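PDB 6LZI: DNA mismatch repair protein MutL from Aquifex aeolicus, which probably uses ATP binding and hydrolysis by its N-terminal GHKL-type ATPase domain to drive its part in DNA mismatch repair. Local coordinates for residues Ile95-Phe108 against Met131-Asn145. Residues are numbered along the deposited sequence; the frame is centred on the assembly and turned at random.
Sequences ISSVSKFKLRSRFF and MPVGTEVEVRDLFFN. With ADP (adenosine-5'-diphosphate), chain H.
The Phe144 ring receives Lys100 on one face, with NZ 3.4 Å from the ring centroid and 21° off the normal, a cation-pi contact; Asn145 CB lies over the opposite face, and the backbone of Ser99 meets the ring edge. Lys100 gets there by a bend at its last torsion (chi4 30°), its CD passing Asp141 OD2 on the way. At the other end of the strands, Val133 CG2 sits over one face of the Arg106 guanidinium, while at its edge NH1 donates to Met131 O at 2.7 Å, the acceptor lying exactly in the guanidinium plane. The Arg104 guanidinium is gripped at its edge: NH1 bridges Glu136 OE2 (2.8 Å) and Glu138 OE2 (2.9 Å), the second bond much the straighter. Both carboxylates are met from above their planes. With chi1 at 65°, Arg104 CG is wedged against both backbone neighbours, and a second fold at chi3 carries the guanidinium across to the neighbouring strand. Salt bridges from Glu115 to Arg104 and from Arg48 to Glu136 carry this charged network onto the flanking strands.

On the other side of the sheet, Phe101 CE2 rests against Val137 CG1 at 3.6 Å, Leu103 CD1 packs on Val137 CG2, and Val139 CG2 touches Ile95 CG2. Helix 16-29 packs over this apolar surface. Ser105 OG donates to Thr135 OG1 at 2.9 Å, and that threonine oxygen lies 3.4 Å from ADP N1, off one face of the adenine at its rim.

Paired backbone hydrogen bonds join strands 100-106 and 134-140, antiparallel neighbours. One face carries the charged network; the other packs against helix 16-29 and at Thr135 reaches the nucleotide, as part of the sheet of the Bergerat ATP-binding fold of GHKL ATPases.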
ATOM      1  N   ILE A  95     -15.057  -2.076  -6.692  1.00 23.91           N
ATOM      2  CA  ILE A  95     -14.030  -1.967  -7.752  1.00 19.02           C
ATOM      3  C   ILE A  95     -14.499  -2.637  -9.036  1.00 21.28           C
ATOM      4  O   ILE A  95     -14.318  -2.099 -10.131  1.00 23.43           O
ATOM      5  CB  ILE A  95     -12.697  -2.589  -7.281  1.00 22.29           C
ATOM      6  CG1 ILE A  95     -12.093  -1.760  -6.128  1.00 25.17           C
ATOM      7  CG2 ILE A  95     -11.638  -2.722  -8.450  1.00 21.46           C
ATOM      8  CD1 ILE A  95     -10.912  -2.443  -5.445  1.00 28.69           C
ATOM      9  N   SER A  96     -15.116  -3.792  -8.930  1.00 23.94           N
ATOM     10  CA  SER A  96     -15.496  -4.509 -10.161  1.00 25.98           C
ATOM     11  C   SER A  96     -16.650  -3.840 -10.880  1.00 27.10           C
ATOM     12  O   SER A  96     -16.835  -4.033 -12.092  1.00 23.36           O
ATOM     13  CB  SER A  96     -15.874  -5.928  -9.798  1.00 26.04           C
ATOM     14  OG  SER A  96     -17.112  -5.944  -9.046  1.00 28.24           O
ATOM     15  N   SER A  97     -17.405  -3.016 -10.171  1.00 22.81           N
ATOM     16  CA  SER A  97     -18.550  -2.427 -10.840  1.00 31.21           C
ATOM     17  C   SER A  97     -18.195  -1.185 -11.658  1.00 34.01           C
ATOM     18  O   SER A  97     -19.087  -0.558 -12.275  1.00 31.33           O
ATOM     19  CB  SER A  97     -19.610  -2.144  -9.782  1.00 34.40           C
ATOM     20  OG  SER A  97     -19.212  -1.155  -8.887  1.00 43.36           O
ATOM     21  N   VAL A  98     -16.919  -0.843 -11.731  1.00 31.74           N
ATOM     22  CA  VAL A  98     -16.457   0.435 -12.248  1.00 25.65           C
ATOM     23  C   VAL A  98     -15.218   0.131 -13.092  1.00 28.79           C
ATOM     24  O   VAL A  98     -14.396   0.988 -13.363  1.00 29.74           O
ATOM     25  CB  VAL A  98     -16.308   1.359 -11.014  1.00 33.02           C
ATOM     26  CG1 VAL A  98     -14.947   1.443 -10.327  1.00 27.54           C
ATOM     27  CG2 VAL A  98     -17.273   2.475 -10.949  1.00 28.89           C
ATOM     28  N   SER A  99     -15.063  -1.139 -13.479  1.00 28.87           N
ATOM     29  CA  SER A  99     -13.916  -1.574 -14.229  1.00 27.57           C
ATOM     30  C   SER A  99     -14.248  -2.859 -14.961  1.00 30.73           C
ATOM     31  O   SER A  99     -15.299  -3.483 -14.755  1.00 28.49           O
ATOM     32  CB  SER A  99     -12.664  -1.854 -13.354  1.00 27.41           C
ATOM     33  OG  SER A  99     -12.881  -2.918 -12.448  1.00 28.36           O
ATOM     34  N   LYS A 100     -13.306  -3.224 -15.788  1.00 30.67           N
ATOM     35  CA  LYS A 100     -13.162  -4.549 -16.405  1.00 32.20           C
ATOM     36  C   LYS A 100     -12.195  -5.340 -15.526  1.00 25.81           C
ATOM     37  O   LYS A 100     -10.979  -5.110 -15.538  1.00 25.19           O
ATOM     38  CB  LYS A 100     -12.656  -4.435 -17.841  1.00 26.56           C
ATOM     39  CG  LYS A 100     -13.626  -3.796 -18.925  1.00 36.89           C
ATOM     40  CD  LYS A 100     -12.829  -3.258 -20.126  1.00 39.46           C
ATOM     41  CE  LYS A 100     -13.672  -2.942 -21.378  1.00 47.04           C
ATOM     42  NZ  LYS A 100     -15.048  -2.529 -21.025  1.00 47.43           N
ATOM     43  N   PHE A 101     -12.749  -6.264 -14.776  1.00 25.31           N
ATOM     44  CA  PHE A 101     -12.165  -6.758 -13.538  1.00 22.94           C
ATOM     45  C   PHE A 101     -11.876  -8.237 -13.688  1.00 24.00           C
ATOM     46  O   PHE A 101     -12.777  -9.015 -14.021  1.00 28.23           O
ATOM     47  CB  PHE A 101     -13.173  -6.502 -12.390  1.00 23.68           C
ATOM     48  CG  PHE A 101     -12.749  -7.051 -11.056  1.00 20.24           C
ATOM     49  CD1 PHE A 101     -13.125  -8.337 -10.685  1.00 18.66           C
ATOM     50  CD2 PHE A 101     -12.129  -6.222 -10.095  1.00 23.02           C
ATOM     51  CE1 PHE A 101     -12.742  -8.832  -9.425  1.00 23.75           C
ATOM     52  CE2 PHE A 101     -11.750  -6.736  -8.855  1.00 24.83           C
ATOM     53  CZ  PHE A 101     -12.067  -7.997  -8.517  1.00 26.62           C
ATOM     54  N   LYS A 102     -10.640  -8.660 -13.413  1.00 24.73           N
ATOM     55  CA  LYS A 102     -10.423 -10.087 -13.250  1.00 22.04           C
ATOM     56  C   LYS A 102      -9.853 -10.374 -11.867  1.00 22.35           C
ATOM     57  O   LYS A 102      -9.004  -9.652 -11.382  1.00 25.34           O
ATOM     58  CB  LYS A 102      -9.451 -10.650 -14.312  1.00 24.49           C
ATOM     59  CG  LYS A 102     -10.029 -10.781 -15.697  1.00 29.77           C
ATOM     60  CD  LYS A 102      -9.097 -11.526 -16.617  1.00 36.51           C
ATOM     61  CE  LYS A 102      -9.575 -11.396 -18.078  1.00 39.79           C
ATOM     62  NZ  LYS A 102      -8.387 -11.553 -18.974  1.00 37.86           N
ATOM     63  N   LEU A 103     -10.273 -11.448 -11.252  1.00 20.54           N
ATOM     64  CA  LEU A 103      -9.573 -11.889 -10.043  1.00 21.08           C
ATOM     65  C   LEU A 103      -9.257 -13.361 -10.204  1.00 19.40           C
ATOM     66  O   LEU A 103     -10.146 -14.140 -10.493  1.00 21.27           O
ATOM     67  CB  LEU A 103     -10.425 -11.707  -8.806  1.00 23.13           C
ATOM     68  CG  LEU A 103      -9.928 -12.236  -7.418  1.00 24.80           C
ATOM     69  CD1 LEU A 103     -10.413 -11.329  -6.217  1.00 25.22           C
ATOM     70  CD2 LEU A 103     -10.370 -13.613  -7.124  1.00 27.94           C
ATOM     71  N   ARG A 104      -8.000 -13.742 -10.058  1.00 19.37           N
ATOM     72  CA  ARG A 104      -7.662 -15.151 -10.041  1.00 17.77           C
ATOM     73  C   ARG A 104      -7.032 -15.480  -8.688  1.00 19.22           C
ATOM     74  O   ARG A 104      -6.308 -14.664  -8.124  1.00 21.28           O
ATOM     75  CB  ARG A 104      -6.717 -15.532 -11.221  1.00 22.30           C
ATOM     76  CG  ARG A 104      -5.308 -14.885 -11.204  1.00 24.58           C
ATOM     77  CD  ARG A 104      -4.556 -15.367 -12.482  1.00 24.36           C
ATOM     78  NE  ARG A 104      -5.236 -14.788 -13.657  1.00 25.66           N
ATOM     79  CZ  ARG A 104      -4.991 -13.549 -14.096  1.00 31.09           C
ATOM     80  NH1 ARG A 104      -4.120 -12.770 -13.449  1.00 30.71           N
ATOM     81  NH2 ARG A 104      -5.635 -13.049 -15.172  1.00 29.75           N
ATOM     82  N   SER A 105      -7.333 -16.660  -8.161  1.00 18.28           N
ATOM     83  CA  SER A 105      -6.816 -17.054  -6.831  1.00 18.57           C
ATOM     84  C   SER A 105      -6.705 -18.572  -6.708  1.00 18.98           C
ATOM     85  O   SER A 105      -7.571 -19.335  -7.162  1.00 21.41           O
ATOM     86  CB  SER A 105      -7.706 -16.526  -5.686  1.00 20.54           C
ATOM     87  OG  SER A 105      -7.093 -16.725  -4.435  1.00 22.11           O
ATOM     88  N   ARG A 106      -5.611 -19.002  -6.092  1.00 21.61           N
ATOM     89  CA  ARG A 106      -5.360 -20.382  -5.800  1.00 21.33           C
ATOM     90  C   ARG A 106      -5.221 -20.486  -4.278  1.00 23.03           C
ATOM     91  O   ARG A 106      -4.357 -19.829  -3.678  1.00 25.48           O
ATOM     92  CB  ARG A 106      -4.095 -20.853  -6.472  1.00 24.30           C
ATOM     93  CG  ARG A 106      -3.846 -22.357  -6.176  1.00 23.98           C
ATOM     94  CD  ARG A 106      -2.553 -22.822  -6.901  1.00 26.40           C
ATOM     95  NE  ARG A 106      -2.010 -24.031  -6.299  1.00 26.50           N
ATOM     96  CZ  ARG A 106      -0.829 -24.539  -6.652  1.00 35.41           C
ATOM     97  NH1 ARG A 106      -0.144 -23.952  -7.638  1.00 34.57           N
ATOM     98  NH2 ARG A 106      -0.317 -25.590  -6.010  1.00 36.90           N
ATOM     99  N   PHE A 107      -6.103 -21.261  -3.688  1.00 26.46           N
ATOM    100  CA  PHE A 107      -6.128 -21.429  -2.239  1.00 29.59           C
ATOM    101  C   PHE A 107      -4.953 -22.301  -1.827  1.00 31.59           C
ATOM    102  O   PHE A 107      -4.585 -23.250  -2.530  1.00 29.90           O
ATOM    103  CB  PHE A 107      -7.466 -22.095  -1.886  1.00 23.99           C
ATOM    104  CG  PHE A 107      -7.841 -22.062  -0.429  1.00 29.82           C
ATOM    105  CD1 PHE A 107      -7.950 -20.853   0.249  1.00 28.29           C
ATOM    106  CD2 PHE A 107      -8.268 -23.204   0.172  1.00 32.60           C
ATOM    107  CE1 PHE A 107      -8.348 -20.828   1.578  1.00 34.08           C
ATOM    108  CE2 PHE A 107      -8.699 -23.202   1.544  1.00 38.24           C
ATOM    109  CZ  PHE A 107      -8.749 -21.995   2.214  1.00 33.91           C
ATOM    110  N   PHE A 108      -4.404 -22.045  -0.642  1.00 32.86           N
ATOM    111  CA  PHE A 108      -3.251 -22.824  -0.208  1.00 32.99           C
ATOM    112  C   PHE A 108      -3.529 -24.338  -0.213  1.00 37.07           C
ATOM    113  O   PHE A 108      -2.600 -25.141  -0.407  1.00 40.58           O
ATOM    114  CB  PHE A 108      -2.775 -22.321   1.179  1.00 31.41           C
ATOM    115  CG  PHE A 108      -3.673 -22.734   2.316  1.00 32.57           C
ATOM    116  CD1 PHE A 108      -4.750 -21.922   2.673  1.00 35.47           C
ATOM    117  CD2 PHE A 108      -3.391 -23.867   3.067  1.00 37.42           C
ATOM    118  CE1 PHE A 108      -5.589 -22.298   3.747  1.00 36.18           C
ATOM    119  CE2 PHE A 108      -4.215 -24.266   4.132  1.00 43.46           C
ATOM    120  CZ  PHE A 108      -5.315 -23.476   4.467  1.00 41.57           C
ATOM    121  N   MET A 131      -1.799 -21.477 -11.597  1.00 29.35           N
ATOM    122  CA  MET A 131      -1.137 -20.308 -11.025  1.00 28.17           C
ATOM    123  C   MET A 131      -0.437 -20.737  -9.757  1.00 29.07           C
ATOM    124  O   MET A 131      -0.741 -21.800  -9.229  1.00 25.73           O
ATOM    125  CB  MET A 131      -2.137 -19.191 -10.706  1.00 27.74           C
ATOM    126  CG  MET A 131      -3.302 -19.671  -9.907  1.00 25.67           C
ATOM    127  SD  MET A 131      -4.485 -18.344  -9.662  1.00 24.75           S
ATOM    128  CE  MET A 131      -3.680 -17.107  -8.701  1.00 22.85           C
ATOM    129  N   PRO A 132       0.481 -19.923  -9.237  1.00 28.16           N
ATOM    130  CA  PRO A 132       0.990 -20.188  -7.884  1.00 28.45           C
ATOM    131  C   PRO A 132      -0.087 -19.913  -6.831  1.00 27.44           C
ATOM    132  O   PRO A 132      -1.033 -19.147  -7.040  1.00 24.82           O
ATOM    133  CB  PRO A 132       2.159 -19.202  -7.720  1.00 31.89           C
ATOM    134  CG  PRO A 132       2.400 -18.593  -9.075  1.00 31.98           C
ATOM    135  CD  PRO A 132       1.086 -18.698  -9.824  1.00 30.31           C
ATOM    136  N   VAL A 133       0.095 -20.527  -5.661  1.00 26.62           N
ATOM    137  CA  VAL A 133      -0.753 -20.162  -4.528  1.00 26.50           C
ATOM    138  C   VAL A 133      -0.730 -18.660  -4.308  1.00 21.74           C
ATOM    139  O   VAL A 133       0.326 -17.997  -4.373  1.00 27.17           O
ATOM    140  CB  VAL A 133      -0.296 -20.882  -3.240  1.00 21.76           C
ATOM    141  CG1 VAL A 133      -1.130 -20.330  -2.063  1.00 27.28           C
ATOM    142  CG2 VAL A 133      -0.439 -22.363  -3.366  1.00 24.07           C
ATOM    143  N   GLY A 134      -1.899 -18.109  -4.074  1.00 20.97           N
ATOM    144  CA  GLY A 134      -2.054 -16.681  -3.802  1.00 17.00           C
ATOM    145  C   GLY A 134      -3.130 -16.071  -4.719  1.00 20.39           C
ATOM    146  O   GLY A 134      -4.003 -16.767  -5.237  1.00 20.81           O
ATOM    147  N   THR A 135      -3.095 -14.750  -4.888  1.00 18.61           N
ATOM    148  CA  THR A 135      -4.195 -14.017  -5.535  1.00 20.15           C
ATOM    149  C   THR A 135      -3.646 -12.940  -6.438  1.00 17.27           C
ATOM    150  O   THR A 135      -2.650 -12.300  -6.109  1.00 18.63           O
ATOM    151  CB  THR A 135      -5.103 -13.366  -4.448  1.00 22.46           C
ATOM    152  OG1 THR A 135      -5.619 -14.394  -3.597  1.00 23.09           O
ATOM    153  CG2 THR A 135      -6.261 -12.611  -5.046  1.00 22.85           C
ATOM    154  N   GLU A 136      -4.258 -12.776  -7.609  1.00 15.00           N
ATOM    155  CA  GLU A 136      -3.881 -11.735  -8.547  1.00 20.79           C
ATOM    156  C   GLU A 136      -5.168 -11.048  -8.993  1.00 18.43           C
ATOM    157  O   GLU A 136      -6.104 -11.723  -9.417  1.00 21.09           O
ATOM    158  CB  GLU A 136      -3.127 -12.357  -9.743  1.00 18.40           C
ATOM    159  CG  GLU A 136      -2.668 -11.259 -10.680  1.00 20.24           C
ATOM    160  CD  GLU A 136      -1.536 -11.801 -11.540  1.00 24.42           C
ATOM    161  OE1 GLU A 136      -0.472 -11.175 -11.527  1.00 30.06           O
ATOM    162  OE2 GLU A 136      -1.732 -12.936 -12.005  1.00 30.45           O
ATOM    163  N   VAL A 137      -5.229  -9.714  -8.891  1.00 18.49           N
ATOM    164  CA  VAL A 137      -6.402  -8.950  -9.298  1.00 20.84           C
ATOM    165  C   VAL A 137      -5.945  -7.980 -10.381  1.00 19.88           C
ATOM    166  O   VAL A 137      -4.889  -7.323 -10.243  1.00 19.23           O
ATOM    167  CB  VAL A 137      -6.992  -8.209  -8.069  1.00 16.74           C
ATOM    168  CG1 VAL A 137      -8.286  -7.457  -8.478  1.00 17.95           C
ATOM    169  CG2 VAL A 137      -7.297  -9.241  -7.019  1.00 23.27           C
ATOM    170  N   GLU A 138      -6.699  -7.924 -11.490  1.00 19.27           N
ATOM    171  CA  GLU A 138      -6.410  -7.007 -12.597  1.00 19.52           C
ATOM    172  C   GLU A 138      -7.631  -6.133 -12.755  1.00 24.77           C
ATOM    173  O   GLU A 138      -8.725  -6.646 -12.965  1.00 23.94           O
ATOM    174  CB  GLU A 138      -6.146  -7.771 -13.901  1.00 22.91           C
ATOM    175  CG  GLU A 138      -4.932  -8.617 -13.668  1.00 26.80           C
ATOM    176  CD  GLU A 138      -4.471  -9.348 -14.890  1.00 31.61           C
ATOM    177  OE1 GLU A 138      -5.028  -9.070 -15.964  1.00 32.04           O
ATOM    178  OE2 GLU A 138      -3.563 -10.192 -14.746  1.00 32.98           O
ATOM    179  N   VAL A 139      -7.427  -4.822 -12.647  1.00 21.80           N
ATOM    180  CA  VAL A 139      -8.487  -3.824 -12.813  1.00 18.98           C
ATOM    181  C   VAL A 139      -8.156  -2.968 -14.042  1.00 17.33           C
ATOM    182  O   VAL A 139      -7.115  -2.288 -14.073  1.00 20.38           O
ATOM    183  CB  VAL A 139      -8.575  -2.969 -11.537  1.00 19.15           C
ATOM    184  CG1 VAL A 139      -9.624  -1.918 -11.676  1.00 20.03           C
ATOM    185  CG2 VAL A 139      -8.859  -3.973 -10.385  1.00 21.26           C
ATOM    186  N   ARG A 140      -8.952  -3.123 -15.099  1.00 18.04           N
ATOM    187  CA  ARG A 140      -8.682  -2.439 -16.354  1.00 22.09           C
ATOM    188  C   ARG A 140      -9.734  -1.392 -16.634  1.00 20.80           C
ATOM    189  O   ARG A 140     -10.900  -1.611 -16.320  1.00 23.40           O
ATOM    190  CB  ARG A 140      -8.649  -3.421 -17.536  1.00 29.65           C
ATOM    191  CG  ARG A 140      -7.352  -4.270 -17.547  1.00 28.77           C
ATOM    192  CD  ARG A 140      -7.268  -5.140 -18.816  1.00 33.28           C
ATOM    193  NE  ARG A 140      -5.906  -5.677 -18.860  1.00 35.11           N
ATOM    194  CZ  ARG A 140      -4.840  -5.008 -19.329  1.00 40.07           C
ATOM    195  NH1 ARG A 140      -4.953  -3.769 -19.822  1.00 42.12           N
ATOM    196  NH2 ARG A 140      -3.647  -5.570 -19.285  1.00 41.94           N
ATOM    197  N   ASP A 141      -9.301  -0.338 -17.335  1.00 28.86           N
ATOM    198  CA  ASP A 141     -10.176   0.683 -17.894  1.00 26.96           C
ATOM    199  C   ASP A 141     -11.096   1.271 -16.830  1.00 23.38           C
ATOM    200  O   ASP A 141     -12.325   1.306 -16.986  1.00 23.92           O
ATOM    201  CB  ASP A 141     -10.991   0.099 -19.025  1.00 31.41           C
ATOM    202  CG  ASP A 141     -10.133  -0.214 -20.229  1.00 41.83           C
ATOM    203  OD1 ASP A 141      -8.930   0.160 -20.222  1.00 42.88           O
ATOM    204  OD2 ASP A 141     -10.670  -0.805 -21.184  1.00 47.48           O
ATOM    205  N   LEU A 142     -10.461   1.754 -15.761  1.00 26.28           N
ATOM    206  CA  LEU A 142     -11.210   2.169 -14.583  1.00 23.10           C
ATOM    207  C   LEU A 142     -12.126   3.289 -15.026  1.00 26.08           C
ATOM    208  O   LEU A 142     -11.712   4.158 -15.815  1.00 24.88           O
ATOM    209  CB  LEU A 142     -10.241   2.609 -13.487  1.00 24.87           C
ATOM    210  CG  LEU A 142     -10.794   3.128 -12.146  1.00 24.89           C
ATOM    211  CD1 LEU A 142     -11.535   1.946 -11.499  1.00 27.28           C
ATOM    212  CD2 LEU A 142      -9.690   3.696 -11.249  1.00 22.09           C
ATOM    213  N   PHE A 143     -13.391   3.240 -14.545  1.00 22.22           N
ATOM    214  CA  PHE A 143     -14.489   4.195 -14.897  1.00 19.72           C
ATOM    215  C   PHE A 143     -14.789   4.249 -16.406  1.00 25.46           C
ATOM    216  O   PHE A 143     -15.255   5.272 -16.922  1.00 25.17           O
ATOM    217  CB  PHE A 143     -14.170   5.602 -14.367  1.00 21.59           C
ATOM    218  CG  PHE A 143     -13.854   5.639 -12.896  1.00 21.06           C
ATOM    219  CD1 PHE A 143     -14.812   5.148 -11.978  1.00 26.24           C
ATOM    220  CD2 PHE A 143     -12.661   6.191 -12.448  1.00 22.69           C
ATOM    221  CE1 PHE A 143     -14.531   5.198 -10.602  1.00 25.36           C
ATOM    222  CE2 PHE A 143     -12.380   6.239 -11.056  1.00 27.80           C
ATOM    223  CZ  PHE A 143     -13.360   5.705 -10.164  1.00 27.10           C
ATOM    224  N   PHE A 144     -14.548   3.156 -17.155  1.00 24.22           N
ATOM    225  CA  PHE A 144     -14.935   3.179 -18.581  1.00 25.78           C
ATOM    226  C   PHE A 144     -16.432   3.403 -18.772  1.00 25.10           C
ATOM    227  O   PHE A 144     -16.876   3.985 -19.800  1.00 26.35           O
ATOM    228  CB  PHE A 144     -14.521   1.862 -19.228  1.00 27.66           C
ATOM    229  CG  PHE A 144     -15.455   0.753 -18.945  1.00 24.14           C
ATOM    230  CD1 PHE A 144     -15.298   0.016 -17.794  1.00 20.90           C
ATOM    231  CD2 PHE A 144     -16.438   0.369 -19.858  1.00 29.92           C
ATOM    232  CE1 PHE A 144     -16.140  -1.043 -17.509  1.00 27.71           C
ATOM    233  CE2 PHE A 144     -17.278  -0.696 -19.598  1.00 31.81           C
ATOM    234  CZ  PHE A 144     -17.128  -1.425 -18.407  1.00 32.76           C
ATOM    235  N   ASN A 145     -17.240   2.921 -17.810  1.00 25.15           N
ATOM    236  CA  ASN A 145     -18.675   3.082 -17.713  1.00 28.54           C
ATOM    237  C   ASN A 145     -19.107   4.453 -17.176  1.00 27.37           C
ATOM    238  O   ASN A 145     -20.313   4.743 -17.237  1.00 30.62           O
ATOM    239  CB  ASN A 145     -19.274   1.948 -16.819  1.00 27.30           C
ATOM    240  CG  ASN A 145     -18.702   1.932 -15.345  1.00 28.88           C
ATOM    241  OD1 ASN A 145     -17.520   2.209 -15.144  1.00 30.91           O
ATOM    242  ND2 ASN A 145     -19.545   1.482 -14.325  1.00 24.31           N
TER
HETATM  243  PB  ADP H 407     -13.090  -6.964   3.067  1.00 32.34           P
HETATM  244  O1B ADP H 407     -11.631  -7.086   2.783  1.00 26.41           O
HETATM  245  O2B ADP H 407     -13.658  -8.227   3.766  1.00 33.18           O
HETATM  246  O3B ADP H 407     -13.412  -5.721   3.867  1.00 35.93           O
HETATM  247  PA  ADP H 407     -13.139  -7.010   0.202  1.00 29.16           P
HETATM  248  O1A ADP H 407     -14.218  -6.744  -0.807  1.00 27.95           O
HETATM  249  O2A ADP H 407     -11.926  -6.153   0.073  1.00 21.34           O
HETATM  250  O3A ADP H 407     -13.871  -6.842   1.679  1.00 31.48           O
HETATM  251  O5' ADP H 407     -12.574  -8.513   0.028  1.00 29.56           O
HETATM  252  C5' ADP H 407     -13.610  -9.460   0.295  1.00 33.50           C
HETATM  253  C4' ADP H 407     -13.017 -10.778   0.783  1.00 34.04           C
HETATM  254  O4' ADP H 407     -12.299 -11.375  -0.269  1.00 30.90           O
HETATM  255  C3' ADP H 407     -12.044 -10.699   1.941  1.00 28.51           C
HETATM  256  O3' ADP H 407     -12.771 -10.822   3.195  1.00 33.17           O
HETATM  257  C2' ADP H 407     -11.190 -11.936   1.734  1.00 26.31           C
HETATM  258  O2' ADP H 407     -11.992 -13.020   2.308  1.00 30.85           O
HETATM  259  C1' ADP H 407     -11.206 -12.115   0.236  1.00 24.26           C
HETATM  260  N9  ADP H 407     -10.019 -11.567  -0.408  1.00 23.12           N
HETATM  261  C8  ADP H 407      -9.919 -10.428  -1.147  1.00 22.37           C
HETATM  262  N7  ADP H 407      -8.652 -10.257  -1.611  1.00 20.33           N
HETATM  263  C5  ADP H 407      -7.955 -11.312  -1.116  1.00 21.65           C
HETATM  264  C6  ADP H 407      -6.551 -11.716  -1.238  1.00 20.71           C
HETATM  265  N6  ADP H 407      -5.677 -10.939  -1.933  1.00 22.42           N
HETATM  266  N1  ADP H 407      -6.176 -12.863  -0.607  1.00 21.97           N
HETATM  267  C2  ADP H 407      -7.112 -13.597   0.127  1.00 20.06           C
HETATM  268  N3  ADP H 407      -8.403 -13.299   0.255  1.00 22.08           N
HETATM  269  C4  ADP H 407      -8.842 -12.173  -0.371  1.00 23.93           C
HETATM  270  O   HOH W   1      -9.193  -7.084 -16.222  1.00 31.54           O
HETATM  271  O   HOH W   2      -5.750 -11.323 -17.454  1.00 37.67           O